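Local coordinates for protein phosphoribulokinase 1 (Rhodobacter sphaeroides, PDB 1A7J) that catalyses the ATP-dependent phosphorylation of D-ribulose 5-phosphate to D-ribulose 1,5-bisphosphate, a step of the Calvin cycle, at residues A50-E55 with F67-Y72; R82-Y87 with H126-E131; E161-I166 with W222-D227; V232-N237 with R257-V262. One frame throughout, in Å; residues are numbered along the deposited sequence.

Interaction 1: A50-E55 with F67-Y72. With SO4 (sulfate ion), chain B.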
# COMPACT_ATOMS: atom_id res chain seq x y z
N ALA A 50 8.39 2.51 -21.05
CA ALA A 50 8.96 3.41 -22.05
C ALA A 50 8.30 4.77 -21.98
O ALA A 50 8.98 5.78 -21.86
CB ALA A 50 8.78 2.85 -23.44
N ASP A 51 6.97 4.76 -21.91
CA ASP A 51 6.18 5.99 -21.88
C ASP A 51 6.56 6.88 -20.71
O ASP A 51 6.64 8.12 -20.84
CB ASP A 51 4.70 5.65 -21.82
CG ASP A 51 4.14 5.24 -23.16
OD1 ASP A 51 4.91 5.21 -24.14
OD2 ASP A 51 2.92 4.98 -23.25
N MET A 52 6.85 6.26 -19.58
CA MET A 52 7.14 7.00 -18.37
C MET A 52 8.57 7.50 -18.43
O MET A 52 8.83 8.68 -18.18
CB MET A 52 6.94 6.11 -17.15
CG MET A 52 7.40 6.72 -15.85
SD MET A 52 6.08 7.42 -14.84
CE MET A 52 7.09 8.43 -13.70
N LYS A 53 9.47 6.62 -18.85
CA LYS A 53 10.90 6.94 -18.93
C LYS A 53 11.02 8.12 -19.88
O LYS A 53 11.80 9.05 -19.66
CB LYS A 53 11.69 5.74 -19.46
CG LYS A 53 11.74 4.51 -18.51
CD LYS A 53 12.61 4.74 -17.24
CE LYS A 53 12.36 3.69 -16.14
NZ LYS A 53 13.12 2.41 -16.33
N ALA A 54 10.08 8.16 -20.82
CA ALA A 54 10.00 9.21 -21.80
C ALA A 54 9.32 10.43 -21.20
O ALA A 54 9.81 11.55 -21.37
CB ALA A 54 9.23 8.72 -23.01
N GLU A 55 8.27 10.18 -20.42
CA GLU A 55 7.54 11.26 -19.78
C GLU A 55 8.44 12.06 -18.85
O GLU A 55 8.28 13.26 -18.72
CB GLU A 55 6.36 10.71 -19.00
CG GLU A 55 5.52 11.79 -18.36
CD GLU A 55 4.74 12.61 -19.36
OE1 GLU A 55 4.69 12.21 -20.54
OE2 GLU A 55 4.14 13.62 -18.97
N PHE A 67 8.25 14.99 -11.22
CA PHE A 67 7.40 13.89 -11.65
C PHE A 67 7.95 12.52 -11.21
O PHE A 67 9.16 12.25 -11.35
CB PHE A 67 7.24 13.93 -13.16
CG PHE A 67 6.17 13.01 -13.67
CD1 PHE A 67 4.85 13.21 -13.29
CD2 PHE A 67 6.49 11.93 -14.46
CE1 PHE A 67 3.87 12.34 -13.68
CE2 PHE A 67 5.53 11.04 -14.87
CZ PHE A 67 4.22 11.25 -14.47
N SER A 68 7.07 11.68 -10.66
CA SER A 68 7.42 10.31 -10.30
C SER A 68 6.18 9.47 -10.16
O SER A 68 5.08 10.02 -10.14
CB SER A 68 8.18 10.26 -8.98
OG SER A 68 7.40 10.78 -7.92
N HIS A 69 6.38 8.19 -9.87
CA HIS A 69 5.31 7.22 -9.66
C HIS A 69 4.38 7.52 -8.49
O HIS A 69 3.43 6.79 -8.27
CB HIS A 69 5.91 5.83 -9.45
CG HIS A 69 6.05 5.05 -10.71
ND1 HIS A 69 7.22 4.42 -11.08
CD2 HIS A 69 5.17 4.82 -11.72
CE1 HIS A 69 7.06 3.85 -12.26
NE2 HIS A 69 5.83 4.08 -12.67
N PHE A 70 4.76 8.49 -7.68
CA PHE A 70 3.99 8.94 -6.55
C PHE A 70 2.96 10.00 -6.97
O PHE A 70 1.89 10.10 -6.36
CB PHE A 70 4.92 9.54 -5.49
CG PHE A 70 5.71 8.51 -4.70
CD1 PHE A 70 5.23 7.22 -4.52
CD2 PHE A 70 6.90 8.88 -4.07
CE1 PHE A 70 5.91 6.30 -3.72
CE2 PHE A 70 7.58 7.97 -3.26
CZ PHE A 70 7.09 6.68 -3.08
N SER A 71 3.30 10.83 -7.95
CA SER A 71 2.40 11.89 -8.37
C SER A 71 1.08 11.28 -8.85
O SER A 71 1.08 10.17 -9.39
CB SER A 71 3.01 12.72 -9.51
OG SER A 71 4.41 12.67 -9.49
N TYR A 72 -0.02 12.01 -8.69
CA TYR A 72 -1.34 11.61 -9.22
C TYR A 72 -1.38 11.53 -10.75
O TYR A 72 -2.17 10.77 -11.32
CB TYR A 72 -2.41 12.61 -8.78
CG TYR A 72 -2.50 12.88 -7.30
CD1 TYR A 72 -2.55 11.84 -6.39
CD2 TYR A 72 -2.67 14.17 -6.82
CE1 TYR A 72 -2.78 12.08 -5.04
CE2 TYR A 72 -2.90 14.42 -5.49
CZ TYR A 72 -2.95 13.37 -4.59
OH TYR A 72 -3.17 13.61 -3.25
S SO4 B . 10.16 6.00 -9.56
O1 SO4 B . 9.57 7.08 -10.31
O2 SO4 B . 9.37 5.73 -8.39
O3 SO4 B . 10.19 4.83 -10.39
O4 SO4 B . 11.48 6.35 -9.19

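Interaction 2: R82-Y87 with H126-E131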
# COMPACT_ATOMS: atom_id res chain seq x y z
N ARG A 82 -13.38 4.90 -10.20
CA ARG A 82 -14.59 4.41 -10.85
C ARG A 82 -14.81 2.99 -10.44
O ARG A 82 -15.91 2.65 -10.04
CB ARG A 82 -14.50 4.49 -12.34
N VAL A 83 -13.73 2.22 -10.39
CA VAL A 83 -13.82 0.79 -10.06
C VAL A 83 -14.21 0.54 -8.60
O VAL A 83 -14.99 -0.36 -8.31
CB VAL A 83 -12.52 0.05 -10.36
CG1 VAL A 83 -12.62 -1.36 -9.87
CG2 VAL A 83 -12.28 0.02 -11.85
N PHE A 84 -13.68 1.36 -7.70
CA PHE A 84 -14.08 1.29 -6.30
C PHE A 84 -15.55 1.64 -6.17
O PHE A 84 -16.29 0.97 -5.45
CB PHE A 84 -13.24 2.25 -5.48
CG PHE A 84 -11.95 1.66 -4.98
CD1 PHE A 84 -11.44 0.50 -5.54
CD2 PHE A 84 -11.32 2.20 -3.87
CE1 PHE A 84 -10.33 -0.13 -4.98
CE2 PHE A 84 -10.21 1.59 -3.32
CZ PHE A 84 -9.72 0.42 -3.86
N ARG A 85 -15.98 2.67 -6.90
CA ARG A 85 -17.40 3.04 -7.07
C ARG A 85 -18.26 1.86 -7.54
O ARG A 85 -19.33 1.60 -7.00
CB ARG A 85 -17.52 4.17 -8.10
CG ARG A 85 -18.49 5.30 -7.75
CD ARG A 85 -17.86 6.67 -8.03
NE ARG A 85 -18.38 7.31 -9.23
CZ ARG A 85 -17.69 7.52 -10.35
NH1 ARG A 85 -16.59 6.81 -10.60
NH2 ARG A 85 -18.17 8.30 -11.30
N GLU A 86 -17.76 1.14 -8.54
CA GLU A 86 -18.50 0.05 -9.18
C GLU A 86 -18.59 -1.20 -8.32
O GLU A 86 -19.61 -1.86 -8.30
CB GLU A 86 -17.85 -0.30 -10.51
CG GLU A 86 -18.83 -0.67 -11.58
CD GLU A 86 -18.36 -0.24 -12.94
OE1 GLU A 86 -18.62 0.94 -13.32
OE2 GLU A 86 -17.73 -1.08 -13.63
N TYR A 87 -17.51 -1.53 -7.63
CA TYR A 87 -17.55 -2.66 -6.72
C TYR A 87 -18.62 -2.45 -5.66
O TYR A 87 -19.49 -3.29 -5.48
CB TYR A 87 -16.22 -2.87 -6.03
CG TYR A 87 -16.15 -4.21 -5.37
CD1 TYR A 87 -15.84 -5.34 -6.11
CD2 TYR A 87 -16.53 -4.38 -4.05
CE1 TYR A 87 -15.91 -6.59 -5.56
CE2 TYR A 87 -16.60 -5.64 -3.48
CZ TYR A 87 -16.28 -6.74 -4.24
OH TYR A 87 -16.30 -8.00 -3.69
N HIS A 126 -17.03 -11.50 -1.89
CA HIS A 126 -17.41 -10.99 -0.58
C HIS A 126 -16.83 -9.58 -0.36
O HIS A 126 -17.39 -8.78 0.38
CB HIS A 126 -16.89 -11.95 0.52
CG HIS A 126 -17.84 -13.08 0.88
ND1 HIS A 126 -17.66 -14.38 0.40
CD2 HIS A 126 -19.01 -13.09 1.57
CE1 HIS A 126 -18.71 -15.12 0.75
NE2 HIS A 126 -19.55 -14.37 1.46
N LEU A 127 -15.63 -9.36 -0.89
CA LEU A 127 -14.99 -8.05 -0.84
C LEU A 127 -13.95 -7.87 -1.92
O LEU A 127 -13.52 -8.84 -2.55
CB LEU A 127 -14.33 -7.83 0.52
CG LEU A 127 -13.41 -8.93 1.00
CD1 LEU A 127 -11.96 -8.62 0.66
CD2 LEU A 127 -13.58 -9.06 2.50
N LEU A 128 -13.64 -6.62 -2.21
CA LEU A 128 -12.49 -6.30 -3.05
C LEU A 128 -11.34 -5.97 -2.12
O LEU A 128 -11.56 -5.58 -0.98
CB LEU A 128 -12.81 -5.10 -3.97
CG LEU A 128 -11.73 -4.23 -4.66
CD1 LEU A 128 -10.86 -5.05 -5.61
CD2 LEU A 128 -12.41 -3.12 -5.42
N PHE A 129 -10.12 -6.26 -2.58
CA PHE A 129 -8.91 -5.96 -1.83
C PHE A 129 -7.97 -5.18 -2.72
O PHE A 129 -7.64 -5.63 -3.80
CB PHE A 129 -8.23 -7.25 -1.41
CG PHE A 129 -6.95 -7.04 -0.66
CD1 PHE A 129 -6.97 -6.48 0.62
CD2 PHE A 129 -5.73 -7.47 -1.19
CE1 PHE A 129 -5.80 -6.34 1.36
CE2 PHE A 129 -4.56 -7.34 -0.46
CZ PHE A 129 -4.59 -6.78 0.82
N TYR A 130 -7.47 -4.06 -2.23
CA TYR A 130 -6.50 -3.26 -2.97
C TYR A 130 -5.20 -3.16 -2.15
O TYR A 130 -5.24 -2.99 -0.93
CB TYR A 130 -7.08 -1.86 -3.20
CG TYR A 130 -6.12 -0.87 -3.78
CD1 TYR A 130 -5.27 -0.14 -2.96
CD2 TYR A 130 -6.03 -0.69 -5.15
CE1 TYR A 130 -4.34 0.74 -3.48
CE2 TYR A 130 -5.10 0.20 -5.70
CZ TYR A 130 -4.26 0.91 -4.86
OH TYR A 130 -3.37 1.81 -5.37
N GLU A 131 -4.05 -3.32 -2.81
CA GLU A 131 -2.74 -2.99 -2.22
C GLU A 131 -1.94 -2.04 -3.13
O GLU A 131 -1.64 -2.39 -4.29
CB GLU A 131 -1.94 -4.28 -1.95
CG GLU A 131 -0.54 -4.07 -1.30
CD GLU A 131 0.18 -5.38 -0.92
OE1 GLU A 131 -0.04 -6.40 -1.61
OE2 GLU A 131 0.97 -5.37 0.05

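Interaction 3: E161-I166 with W222-D227. With SO4 (sulfate ion), chain B.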
# COMPACT_ATOMS: atom_id res chain seq x y z
N GLU A 161 12.36 3.89 3.64
CA GLU A 161 11.80 3.85 2.30
C GLU A 161 12.93 4.06 1.31
O GLU A 161 13.12 3.23 0.42
CB GLU A 161 10.73 4.92 2.11
CG GLU A 161 9.72 4.64 0.97
CD GLU A 161 10.12 5.31 -0.35
OE1 GLU A 161 10.50 6.50 -0.33
OE2 GLU A 161 10.06 4.63 -1.40
N TRP A 162 13.80 5.04 1.57
CA TRP A 162 14.96 5.29 0.72
C TRP A 162 15.88 4.08 0.59
O TRP A 162 16.34 3.79 -0.48
CB TRP A 162 15.78 6.45 1.25
CG TRP A 162 15.06 7.72 1.37
CD1 TRP A 162 13.80 8.00 0.93
CD2 TRP A 162 15.62 8.94 1.82
NE1 TRP A 162 13.55 9.35 1.04
CE2 TRP A 162 14.65 9.95 1.58
CE3 TRP A 162 16.86 9.29 2.35
CZ2 TRP A 162 14.89 11.29 1.87
CZ3 TRP A 162 17.10 10.62 2.63
CH2 TRP A 162 16.12 11.61 2.38
N ILE A 163 16.26 3.48 1.71
CA ILE A 163 17.07 2.28 1.67
C ILE A 163 16.35 1.24 0.86
O ILE A 163 16.97 0.54 0.08
CB ILE A 163 17.27 1.69 3.08
CG1 ILE A 163 18.14 2.64 3.91
CG2 ILE A 163 17.93 0.29 3.01
CD1 ILE A 163 17.74 2.74 5.40
N GLN A 164 15.06 1.08 1.10
CA GLN A 164 14.28 0.10 0.36
C GLN A 164 14.32 0.42 -1.12
O GLN A 164 14.40 -0.48 -1.95
CB GLN A 164 12.83 0.04 0.86
CG GLN A 164 12.59 -1.07 1.88
CD GLN A 164 11.19 -1.09 2.50
OE1 GLN A 164 10.29 -0.37 2.07
NE2 GLN A 164 11.00 -1.97 3.48
N LYS A 165 14.40 1.70 -1.45
CA LYS A 165 14.32 2.12 -2.84
C LYS A 165 15.68 2.07 -3.51
O LYS A 165 15.80 1.59 -4.63
CB LYS A 165 13.76 3.54 -2.91
CG LYS A 165 13.98 4.20 -4.22
CD LYS A 165 13.13 3.56 -5.29
CE LYS A 165 13.35 4.23 -6.64
NZ LYS A 165 12.70 3.49 -7.78
N ILE A 166 16.72 2.51 -2.80
CA ILE A 166 18.08 2.57 -3.31
C ILE A 166 18.51 1.16 -3.62
O ILE A 166 19.18 0.92 -4.63
CB ILE A 166 19.05 3.18 -2.27
CG1 ILE A 166 18.92 4.69 -2.24
CG2 ILE A 166 20.45 2.89 -2.62
CD1 ILE A 166 18.97 5.22 -0.87
N TRP A 222 22.53 -3.14 3.29
CA TRP A 222 21.31 -3.96 3.13
C TRP A 222 20.12 -3.45 3.90
O TRP A 222 20.18 -2.42 4.57
CB TRP A 222 21.56 -5.43 3.51
CG TRP A 222 22.38 -5.63 4.73
CD1 TRP A 222 23.71 -5.37 4.87
CD2 TRP A 222 21.95 -6.26 5.95
NE1 TRP A 222 24.15 -5.82 6.09
CE2 TRP A 222 23.10 -6.37 6.77
CE3 TRP A 222 20.73 -6.77 6.41
CZ2 TRP A 222 23.05 -6.98 8.05
CZ3 TRP A 222 20.68 -7.37 7.67
CH2 TRP A 222 21.83 -7.47 8.48
N ILE A 223 18.97 -4.03 3.60
CA ILE A 223 17.75 -3.55 4.20
C ILE A 223 17.64 -4.16 5.57
O ILE A 223 17.78 -5.36 5.73
CB ILE A 223 16.53 -3.95 3.36
CG1 ILE A 223 16.81 -3.60 1.90
CG2 ILE A 223 15.31 -3.20 3.84
CD1 ILE A 223 15.75 -4.11 0.95
N PRO A 224 17.45 -3.32 6.60
CA PRO A 224 17.01 -3.75 7.92
C PRO A 224 15.92 -4.81 7.88
O PRO A 224 14.82 -4.56 7.42
CB PRO A 224 16.48 -2.46 8.53
CG PRO A 224 17.29 -1.40 7.88
CD PRO A 224 17.45 -1.85 6.47
N THR A 225 16.24 -6.00 8.38
CA THR A 225 15.32 -7.14 8.38
C THR A 225 14.15 -6.89 9.32
O THR A 225 14.18 -5.97 10.10
CB THR A 225 16.04 -8.44 8.84
OG1 THR A 225 16.49 -8.30 10.19
CG2 THR A 225 17.23 -8.73 7.95
N ALA A 226 13.15 -7.75 9.30
CA ALA A 226 12.08 -7.63 10.28
C ALA A 226 12.62 -7.60 11.70
O ALA A 226 12.16 -6.82 12.52
CB ALA A 226 11.08 -8.78 10.13
N ASP A 227 13.62 -8.41 11.98
CA ASP A 227 14.09 -8.53 13.34
C ASP A 227 14.70 -7.23 13.83
O ASP A 227 14.62 -6.91 15.02
CB ASP A 227 15.11 -9.65 13.47
CG ASP A 227 15.77 -9.67 14.81
OD1 ASP A 227 15.10 -10.02 15.79
OD2 ASP A 227 16.94 -9.25 14.90
S SO4 B . 10.16 6.00 -9.56
O1 SO4 B . 9.57 7.08 -10.31
O2 SO4 B . 9.37 5.73 -8.39
O3 SO4 B . 10.19 4.83 -10.39
O4 SO4 B . 11.48 6.35 -9.19

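Interaction 4: V232-N237 with R257-V262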
# COMPACT_ATOMS: atom_id res chain seq x y z
N VAL A 232 4.88 0.17 14.82
CA VAL A 232 3.89 0.90 15.60
C VAL A 232 2.55 0.67 14.94
O VAL A 232 2.40 0.94 13.75
CB VAL A 232 4.18 2.41 15.55
CG1 VAL A 232 3.28 3.14 16.47
CG2 VAL A 232 5.64 2.69 15.90
N ILE A 233 1.57 0.18 15.68
CA ILE A 233 0.24 0.01 15.12
C ILE A 233 -0.68 0.98 15.81
O ILE A 233 -0.93 0.84 16.99
CB ILE A 233 -0.28 -1.40 15.32
CG1 ILE A 233 0.79 -2.40 14.90
CG2 ILE A 233 -1.49 -1.62 14.46
CD1 ILE A 233 0.59 -3.76 15.52
N ARG A 234 -0.99 2.08 15.14
CA ARG A 234 -1.90 3.07 15.70
C ARG A 234 -3.31 2.97 15.13
O ARG A 234 -3.48 3.00 13.91
CB ARG A 234 -1.37 4.47 15.45
CG ARG A 234 -1.93 5.44 16.45
CD ARG A 234 -1.85 6.85 16.00
NE ARG A 234 -2.59 7.03 14.78
CZ ARG A 234 -3.44 8.00 14.55
NH1 ARG A 234 -3.57 9.02 15.40
NH2 ARG A 234 -4.13 7.98 13.43
N PHE A 235 -4.30 2.89 16.03
CA PHE A 235 -5.71 2.91 15.67
C PHE A 235 -6.29 4.33 15.70
O PHE A 235 -6.37 4.94 16.76
CB PHE A 235 -6.54 2.03 16.60
CG PHE A 235 -6.11 0.60 16.63
CD1 PHE A 235 -4.86 0.23 17.11
CD2 PHE A 235 -6.95 -0.40 16.14
CE1 PHE A 235 -4.44 -1.09 17.10
CE2 PHE A 235 -6.53 -1.73 16.13
CZ PHE A 235 -5.28 -2.07 16.60
N ARG A 236 -6.81 4.78 14.56
CA ARG A 236 -7.58 6.03 14.46
C ARG A 236 -8.53 6.16 15.64
O ARG A 236 -8.60 7.21 16.28
CB ARG A 236 -8.41 6.04 13.15
CG ARG A 236 -8.59 7.41 12.48
CD ARG A 236 -10.01 7.64 11.84
NE ARG A 236 -10.44 6.67 10.81
CZ ARG A 236 -10.68 6.96 9.53
NH1 ARG A 236 -10.18 8.06 8.98
NH2 ARG A 236 -11.32 6.09 8.75
N ASN A 237 -9.31 5.11 15.90
CA ASN A 237 -10.20 5.09 17.05
C ASN A 237 -10.09 3.75 17.75
O ASN A 237 -10.37 2.70 17.16
CB ASN A 237 -11.65 5.35 16.65
CG ASN A 237 -12.61 5.28 17.82
OD1 ASN A 237 -12.57 6.09 18.75
ND2 ASN A 237 -13.53 4.33 17.75
N ARG A 257 1.31 4.93 23.40
CA ARG A 257 0.25 5.91 23.70
C ARG A 257 -0.99 5.09 24.03
O ARG A 257 -0.96 3.86 23.94
CB ARG A 257 -0.03 6.84 22.51
CG ARG A 257 1.18 7.60 21.98
CD ARG A 257 1.07 9.10 22.08
NE ARG A 257 1.09 9.68 20.74
CZ ARG A 257 2.08 10.40 20.22
NH1 ARG A 257 3.12 10.78 20.95
NH2 ARG A 257 2.00 10.79 18.95
N ALA A 258 -2.08 5.75 24.40
CA ALA A 258 -3.28 5.01 24.78
C ALA A 258 -3.90 4.34 23.57
O ALA A 258 -4.77 3.50 23.71
CB ALA A 258 -4.28 5.93 25.44
N ASN A 259 -3.43 4.71 22.39
CA ASN A 259 -4.02 4.25 21.14
C ASN A 259 -3.06 3.66 20.16
O ASN A 259 -3.42 3.52 19.00
CB ASN A 259 -4.77 5.40 20.45
CG ASN A 259 -3.86 6.38 19.72
OD1 ASN A 259 -2.76 6.69 20.16
ND2 ASN A 259 -4.38 6.96 18.66
N SER A 260 -1.85 3.29 20.59
CA SER A 260 -0.94 2.59 19.69
C SER A 260 -0.07 1.54 20.36
O SER A 260 0.38 1.71 21.47
CB SER A 260 -0.08 3.59 18.92
OG SER A 260 0.84 4.28 19.73
N ILE A 261 0.06 0.39 19.71
CA ILE A 261 0.83 -0.70 20.28
C ILE A 261 2.13 -0.84 19.48
O ILE A 261 2.10 -0.70 18.25
CB ILE A 261 0.01 -2.02 20.24
CG1 ILE A 261 0.76 -3.16 20.95
CG2 ILE A 261 -0.29 -2.37 18.83
CD1 ILE A 261 -0.11 -4.39 21.27
N VAL A 262 3.26 -0.95 20.17
CA VAL A 262 4.51 -1.27 19.48
C VAL A 262 4.80 -2.77 19.55
O VAL A 262 4.72 -3.38 20.60
CB VAL A 262 5.71 -0.49 20.06
CG1 VAL A 262 6.92 -0.71 19.20
CG2 VAL A 262 5.38 0.98 20.13

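Interaction 1: A50-E55 with F67-Y72
Met52 carries this contact; with Glu55 it forms the whole of what helix segment 50-55 offers to the loop 67-72. Its CG stands anti to the backbone N (chi1 171°) and the chain then bends at chi2, which brings the thioether tip to tip with the Phe67 side chain. Packing is tightest there: Met52 CE lies 3.3 Å from Phe67 CE2. Glu55 CG reaches the same ring carbon, Phe67 CE2, at 3.6 Å, with the two side chains crossing at about a right angle. Met52 SD makes a Met-aromatic contact with Phe67 from an oblique direction. The sulfur also sits over one face of the His69 imidazole, 4.3 Å from the ring centroid and 27° off its normal.

The other side is looser and polar. No hydrogen bond joins the two segments, and the Glu55 carboxylate is turned to salt bridges with Arg58 and Arg59. At the imidazole edge, His69 ND1 donates to sulfate O3 over 3.1 Å, while His69 N gives O1 of the same ion a weak bond. The sulfate, probably from the crystallisation liquor, lies beside a loop whose Ser68 side chain approaches that of catalytic Arg187. A type I turn shapes this loop: Ser68 O accepts from Ser71 N at 2.9 Å and, on a lone pair in the carbonyl plane, from Ser71 OG at 2.8 Å.

The loop runs between helices 49-62 and 77-90; Phe70 and Ser71 pack on helix 180-195, and Phe67 O accepts a hydrogen bond from Arg186 NE.

Interaction 2: R82-Y87 with H126-E131
Three kinds of contact hold helix segment 82-87 over strand 127-131. The first is CH-pi: Leu128 CB stands 3.5 Å from the centroid of the Tyr87 ring, 4° off the normal and therefore squarely over one face. Tyr87 CG is anti to its backbone N (chi1 -165°), a rotamer that sends the ring from the helix down to the strand.

Apolar packing comes next. Leu128 CD2 lies 3.7 Å from Phe84 CE1 and also nears the Tyr87 ring, so one leucine touches both helix aromatics. Phe84 CZ meets Tyr130 CB at 3.6 Å, in the plane of the phenylalanine ring.

The third kind is an aromatic pair. Phe84 turns its edge to the face of Tyr130 in an offset edge-to-face stack, with centroids 5.7 Å apart and planes at 88°.

Polar atoms add no bond across the segments. Tyr87 OH comes to 2.9 Å from Leu127 C, close against the strand backbone, but its angles to the nearby N and O atoms are poor. An alanine in place of Tyr87 would remove the ring over Leu128 CB and would probably loosen this end of the helix on the sheet.

The segment axes approach to 10.1 Å and run nearly antiparallel. Helix 77-90 belongs to the long connection between the adjacent parallel strands 36-40 and 127-132, so its packing is that of a beta-alpha-beta crossover in the P-loop NTPase, adenylate kinase-like fold.

Interaction 3: E161-I166 with W222-D227
Ile163 is the main apolar residue that helix segment 161-166 presents to the loop 222-227, and its branches can be followed outward from CB. The bond to CB itself points toward the loop. There the chain forks: CG1 lies beside the backbone N (chi1 -68°) and carries CD1 at its tip, a long branch that takes no part across the segments, while CG2, anti to that N, does all the touching. Ile163 CG2 lies 3.9 Å from Trp222 O and 4.0 Å from Ile223 CA. Farther along the loop the same methyl, Ile163 CG2, meets the proline ring, with Pro224 CD at 4.1 Å. Pro217, earlier in the same connection, also touches the isoleucine side chain.

At the next residue, Gln164 crosses Ile223 at about a right angle, its CG 4.0 Å from Ile223 CG2. Lys165 instead turns away from the loop; its chain bends at chi2 and then runs extended.

The helix is thus two-sided. Between these two segments the contact is van der Waals packing, with no hydrogen bond across it; the charged contacts, Lys165 NZ with its fellow catalytic-site residue Asp169 and weakly with sulfate O4, lie on the catalytic side, away from the loop.

Interaction 4: V232-N237 with R257-V262
Strands 232-235 and 260-262 are antiparallel neighbours in the mixed sheet, their axes at 168°, and alternating residues send side chains to its two faces. Ile233 and Ile261 form the hydrogen-bonded pair and lie side by side, pointing the same way. Ile261 CG2, in the crowded position between backbone N and carbonyl carbon, is 3.6 Å from Ile233 CB. On this face Ile233 is packed by Ala271 and Ile275 of helix 268-284. The pair is fixed by Ile233 N donating to Ile261 O at 2.8 Å, nearly straight at 174°, and by Ile261 N returning a bond to Ile233 O at 2.9 Å.

Val232, Arg234, Ser260 and Val262 occupy the other face. Arg234 and Ser260 form a non-hydrogen-bonded pair, with Arg234 CG resting 3.6 Å from Ser260 CB. The arginine also runs alongside Asn259, guanidinium and amide planes 80° apart, so the two flat groups do not stack.

Beyond the paired residues, a type I turn from Arg257 to Ser260 brings Asn259 against Phe235. Asn259 CG too takes the crowded position, which turns the amide back over the partner strand, where Asn259 ND2 makes a weak bond to Phe235 O at 3.4 Å. An alanine at Asn259 would remove the amide and with it this weak bond, and would probably loosen the packing alongside Arg234. The backbone Asn259 O accepts from Phe235 N at 3.2 Å, nearly along its C=O axis.

From the N terminus the four contacts come in series: each closes before the next opens, so none nest or cross. Interaction 1 folds the loop after helix 49-62 back onto that helix. Interaction 2 closes the stretch from helix 77-90 to strand 127-132, seating the helix on the sheet. Interaction 3 spans more of the chain, joining helix 158-168 to the loop before strand 229-235, and interaction 4 pairs that strand with 260-264. Interactions 1 and 3 meet at Phe70 and Glu161, and both touch the sulfate near the catalytic residues. Interactions 2 and 4 reach the same sheet, their centres about 27 Å apart.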